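PDB 6H5L: C-type diheme-containing protein from Kuenenia stuttgartiensis, which binds two c-type hemes covalently and probably carries electrons within a large multiheme reductase complex of an anammox bacterium. Local coordinates for residues F44-Y49 and L96-S100. Sequence-based numbering, arbitrary orientation.
Sequences FTLGAY and LKSFS. With HEC (heme c), chain L.
This contact forms part of the pocket of the heme c attached to C19 and C22, with H23 and M78 as axial ligands, in the N-terminal cytochrome c-like half of the chain. It joins the loop between helices 20-23 and 62-71 to segment 96-100, which begins on helix 93-97. Residues 44-46 make a short 3-10 turn, closed by a hydrogen bond from G47 N to F44 O (3.3 Å). G47 follows with positive phi (66°). A CB there would clash with S100 OG. K97 to S100 form a type I beta turn. The closest CA pair is T45 and S100, 4.3 Å apart.

F44 (chi1 m) has its CB toward 96-100. L96 lies over one face of its ring and the heme meets its edge. L96 CG is 3.8 Å from the F44 ring centroid, a CH-pi contact. F44 CZ is 3.6 Å from L96 CD2 and 3.5 Å from heme C4A. L96 CD2 is 3.7 Å from heme CMA, and Y49 C 3.5 Å from heme O2A. The F44 ring also stacks with H23. F99 CD2 packs on F44 CB at 3.7 Å, and Y49 OH reaches L96 CB at 3.7 Å.

Along the backbone, T45 CA makes a CA-H...O contact with F99 O (3.3 Å). S100 (chi1 t) gives a weak hydrogen bond from OG to T45 O (3.2 Å). S100 OG also weakly caps A102 N.

The link is mainly van der Waals and CH-pi packing, so F44 and L96 set an apolar surface against the porphyrin.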
ATOM      1  N   PHE B  44      53.535  12.888 -10.364  1.00 26.43           N
ATOM      2  CA  PHE B  44      53.917  13.264 -11.719  1.00 28.52           C
ATOM      3  C   PHE B  44      55.298  12.761 -12.116  1.00 32.46           C
ATOM      4  O   PHE B  44      55.619  12.770 -13.309  1.00 33.25           O
ATOM      5  CB  PHE B  44      53.870  14.785 -11.868  1.00 26.88           C
ATOM      6  CG  PHE B  44      52.506  15.375 -11.658  1.00 32.14           C
ATOM      7  CD1 PHE B  44      51.395  14.836 -12.285  1.00 23.76           C
ATOM      8  CD2 PHE B  44      52.333  16.468 -10.825  1.00 28.91           C
ATOM      9  CE1 PHE B  44      50.140  15.379 -12.090  1.00 19.57           C
ATOM     10  CE2 PHE B  44      51.080  17.014 -10.625  1.00 23.97           C
ATOM     11  CZ  PHE B  44      49.982  16.469 -11.259  1.00 19.28           C
ATOM     12  N   THR B  45      56.116  12.322 -11.154  1.00 33.22           N
ATOM     13  CA  THR B  45      57.496  11.954 -11.451  1.00 36.26           C
ATOM     14  C   THR B  45      57.601  10.673 -12.268  1.00 32.33           C
ATOM     15  O   THR B  45      58.651  10.423 -12.870  1.00 34.43           O
ATOM     16  CB  THR B  45      58.297  11.800 -10.156  1.00 26.59           C
ATOM     17  OG1 THR B  45      57.834  10.646  -9.441  1.00 24.25           O
ATOM     18  CG2 THR B  45      58.136  13.034  -9.275  1.00 21.24           C
ATOM     19  N   LEU B  46      56.548   9.857 -12.305  1.00 28.14           N
ATOM     20  CA  LEU B  46      56.574   8.606 -13.050  1.00 23.45           C
ATOM     21  C   LEU B  46      56.238   8.781 -14.524  1.00 30.98           C
ATOM     22  O   LEU B  46      56.460   7.853 -15.310  1.00 28.23           O
ATOM     23  CB  LEU B  46      55.600   7.599 -12.424  1.00 24.56           C
ATOM     24  CG  LEU B  46      55.873   6.119 -12.703  1.00 31.82           C
ATOM     25  CD1 LEU B  46      57.182   5.696 -12.059  1.00 31.77           C
ATOM     26  CD2 LEU B  46      54.726   5.244 -12.223  1.00 31.54           C
ATOM     27  N   GLY B  47      55.721   9.942 -14.922  1.00 28.32           N
ATOM     28  CA  GLY B  47      55.288  10.122 -16.293  1.00 29.40           C
ATOM     29  C   GLY B  47      54.111   9.266 -16.697  1.00 26.99           C
ATOM     30  O   GLY B  47      53.899   9.046 -17.892  1.00 27.14           O
ATOM     31  N   ALA B  48      53.335   8.777 -15.729  1.00 26.22           N
ATOM     32  CA  ALA B  48      52.187   7.912 -15.976  1.00 31.54           C
ATOM     33  C   ALA B  48      50.915   8.716 -15.739  1.00 33.72           C
ATOM     34  O   ALA B  48      50.591   9.059 -14.597  1.00 27.08           O
ATOM     35  CB  ALA B  48      52.231   6.676 -15.080  1.00 24.11           C
ATOM     36  N   TYR B  49      50.198   9.013 -16.820  1.00 28.53           N
ATOM     37  CA  TYR B  49      48.959   9.776 -16.768  1.00 20.55           C
ATOM     38  C   TYR B  49      47.798   8.872 -17.161  1.00 29.50           C
ATOM     39  O   TYR B  49      47.867   8.172 -18.176  1.00 34.82           O
ATOM     40  CB  TYR B  49      49.028  10.997 -17.688  1.00 24.12           C
ATOM     41  CG  TYR B  49      49.924  12.105 -17.174  1.00 18.78           C
ATOM     42  CD1 TYR B  49      51.299  11.929 -17.078  1.00 23.84           C
ATOM     43  CD2 TYR B  49      49.396  13.333 -16.795  1.00 28.13           C
ATOM     44  CE1 TYR B  49      52.119  12.939 -16.613  1.00 26.02           C
ATOM     45  CE2 TYR B  49      50.209  14.351 -16.328  1.00 29.91           C
ATOM     46  CZ  TYR B  49      51.570  14.148 -16.240  1.00 25.65           C
ATOM     47  OH  TYR B  49      52.386  15.154 -15.777  1.00 31.72           O
ATOM     48  N   LEU B  96      54.650  20.392 -14.690  1.00 25.35           N
ATOM     49  CA  LEU B  96      54.317  18.985 -14.491  1.00 26.46           C
ATOM     50  C   LEU B  96      55.200  18.080 -15.343  1.00 31.03           C
ATOM     51  O   LEU B  96      55.565  16.978 -14.917  1.00 28.15           O
ATOM     52  CB  LEU B  96      52.841  18.746 -14.810  1.00 24.02           C
ATOM     53  CG  LEU B  96      51.823  18.893 -13.675  1.00 21.27           C
ATOM     54  CD1 LEU B  96      51.833  20.294 -13.084  1.00 16.54           C
ATOM     55  CD2 LEU B  96      50.426  18.526 -14.155  1.00 23.35           C
ATOM     56  N   LYS B  97      55.553  18.531 -16.551  1.00 30.69           N
ATOM     57  CA  LYS B  97      56.407  17.729 -17.422  1.00 32.54           C
ATOM     58  C   LYS B  97      57.829  17.640 -16.888  1.00 32.26           C
ATOM     59  O   LYS B  97      58.499  16.619 -17.084  1.00 33.92           O
ATOM     60  CB  LYS B  97      56.410  18.307 -18.839  1.00 30.68           C
ATOM     61  CG  LYS B  97      55.045  18.341 -19.504  1.00 37.23           C
ATOM     62  CD  LYS B  97      55.120  18.906 -20.913  1.00 32.86           C
ATOM     63  CE  LYS B  97      55.830  17.948 -21.856  1.00 39.37           C
ATOM     64  NZ  LYS B  97      55.912  18.487 -23.241  1.00 37.29           N
ATOM     65  N   SER B  98      58.306  18.687 -16.208  1.00 26.34           N
ATOM     66  CA  SER B  98      59.672  18.700 -15.699  1.00 28.51           C
ATOM     67  C   SER B  98      59.877  17.751 -14.526  1.00 32.94           C
ATOM     68  O   SER B  98      61.024  17.539 -14.119  1.00 32.05           O
ATOM     69  CB  SER B  98      60.068  20.119 -15.284  1.00 20.09           C
ATOM     70  OG  SER B  98      59.415  20.507 -14.089  1.00 26.26           O
ATOM     71  N   PHE B  99      58.805  17.176 -13.978  1.00 34.33           N
ATOM     72  CA  PHE B  99      58.934  16.275 -12.841  1.00 31.14           C
ATOM     73  C   PHE B  99      59.387  14.878 -13.242  1.00 32.86           C
ATOM     74  O   PHE B  99      59.846  14.120 -12.379  1.00 35.51           O
ATOM     75  CB  PHE B  99      57.604  16.184 -12.089  1.00 40.70           C
ATOM     76  CG  PHE B  99      57.178  17.475 -11.443  1.00 36.72           C
ATOM     77  CD1 PHE B  99      58.108  18.308 -10.841  1.00 23.30           C
ATOM     78  CD2 PHE B  99      55.846  17.855 -11.442  1.00 31.06           C
ATOM     79  CE1 PHE B  99      57.715  19.494 -10.247  1.00 27.89           C
ATOM     80  CE2 PHE B  99      55.448  19.039 -10.851  1.00 28.86           C
ATOM     81  CZ  PHE B  99      56.383  19.861 -10.253  1.00 34.73           C
ATOM     82  N   SER B 100      59.278  14.519 -14.519  1.00 38.32           N
ATOM     83  CA  SER B 100      59.607  13.182 -14.993  1.00 37.57           C
ATOM     84  C   SER B 100      60.637  13.277 -16.108  1.00 42.78           C
ATOM     85  O   SER B 100      60.447  14.025 -17.073  1.00 40.37           O
ATOM     86  CB  SER B 100      58.356  12.445 -15.481  1.00 35.83           C
ATOM     87  OG  SER B 100      58.684  11.161 -15.980  1.00 33.30           O
TER
HETATM   88 FE   HEC L 302      45.634  17.448  -9.195  1.00 20.59          FE
HETATM   89  CHA HEC L 302      45.303  14.296 -10.497  1.00 25.09           C
HETATM   90  CHB HEC L 302      46.992  18.509 -12.188  1.00 25.90           C
HETATM   91  CHC HEC L 302      46.046  20.619  -7.910  1.00 31.34           C
HETATM   92  CHD HEC L 302      44.398  16.402  -6.159  1.00 21.07           C
HETATM   93  NA  HEC L 302      46.066  16.572 -11.005  1.00 18.78           N
HETATM   94  C1A HEC L 302      45.850  15.250 -11.325  1.00 23.02           C
HETATM   95  C2A HEC L 302      46.285  15.013 -12.688  1.00 23.59           C
HETATM   96  C3A HEC L 302      46.762  16.188 -13.161  1.00 19.93           C
HETATM   97  C4A HEC L 302      46.625  17.181 -12.109  1.00 21.35           C
HETATM   98  CMA HEC L 302      47.360  16.534 -14.545  1.00 25.82           C
HETATM   99  CAA HEC L 302      46.166  13.589 -13.308  1.00 23.87           C
HETATM  100  CBA HEC L 302      46.293  13.421 -14.821  1.00 24.00           C
HETATM  101  CGA HEC L 302      46.202  11.953 -15.159  1.00 33.20           C
HETATM  102  O1A HEC L 302      46.446  11.110 -14.256  1.00 33.28           O
HETATM  103  O2A HEC L 302      45.888  11.627 -16.332  1.00 33.95           O
HETATM  104  NB  HEC L 302      46.393  19.224  -9.908  1.00 18.63           N
HETATM  105  C1B HEC L 302      46.875  19.450 -11.185  1.00 25.04           C
HETATM  106  C2B HEC L 302      47.226  20.854 -11.284  1.00 23.35           C
HETATM  107  C3B HEC L 302      46.971  21.432 -10.105  1.00 30.68           C
HETATM  108  C4B HEC L 302      46.438  20.420  -9.217  1.00 29.48           C
HETATM  109  CMB HEC L 302      47.815  21.539 -12.536  1.00 30.07           C
HETATM  110  CAB HEC L 302      47.180  22.916  -9.721  1.00 31.47           C
HETATM  111  CBB HEC L 302      46.173  23.822 -10.465  1.00 27.50           C
HETATM  112  NC  HEC L 302      45.292  18.343  -7.378  1.00 25.37           N
HETATM  113  C1C HEC L 302      45.524  19.667  -7.061  1.00 22.46           C
HETATM  114  C2C HEC L 302      44.995  19.912  -5.735  1.00 16.11           C
HETATM  115  C3C HEC L 302      44.672  18.723  -5.208  1.00 21.50           C
HETATM  116  C4C HEC L 302      44.766  17.727  -6.259  1.00 23.38           C
HETATM  117  CMC HEC L 302      45.220  21.221  -4.944  1.00 14.93           C
HETATM  118  CAC HEC L 302      44.136  18.459  -3.781  1.00 22.49           C
HETATM  119  CBC HEC L 302      42.742  19.100  -3.608  1.00 23.27           C
HETATM  120  ND  HEC L 302      44.957  15.633  -8.443  1.00 23.98           N
HETATM  121  C1D HEC L 302      44.484  15.441  -7.146  1.00 21.83           C
HETATM  122  C2D HEC L 302      44.091  14.057  -7.000  1.00 26.16           C
HETATM  123  C3D HEC L 302      44.377  13.404  -8.358  1.00 20.98           C
HETATM  124  C4D HEC L 302      44.910  14.458  -9.187  1.00 25.64           C
HETATM  125  CMD HEC L 302      43.511  13.383  -5.739  1.00 26.04           C
HETATM  126  CAD HEC L 302      44.151  11.936  -8.773  1.00 19.44           C
HETATM  127  CBD HEC L 302      42.684  11.729  -9.125  1.00 16.57           C
HETATM  128  CGD HEC L 302      42.448  10.285  -9.480  1.00 22.87           C
HETATM  129  O1D HEC L 302      43.152   9.761 -10.382  1.00 26.16           O
HETATM  130  O2D HEC L 302      41.547   9.660  -8.864  1.00 27.77           O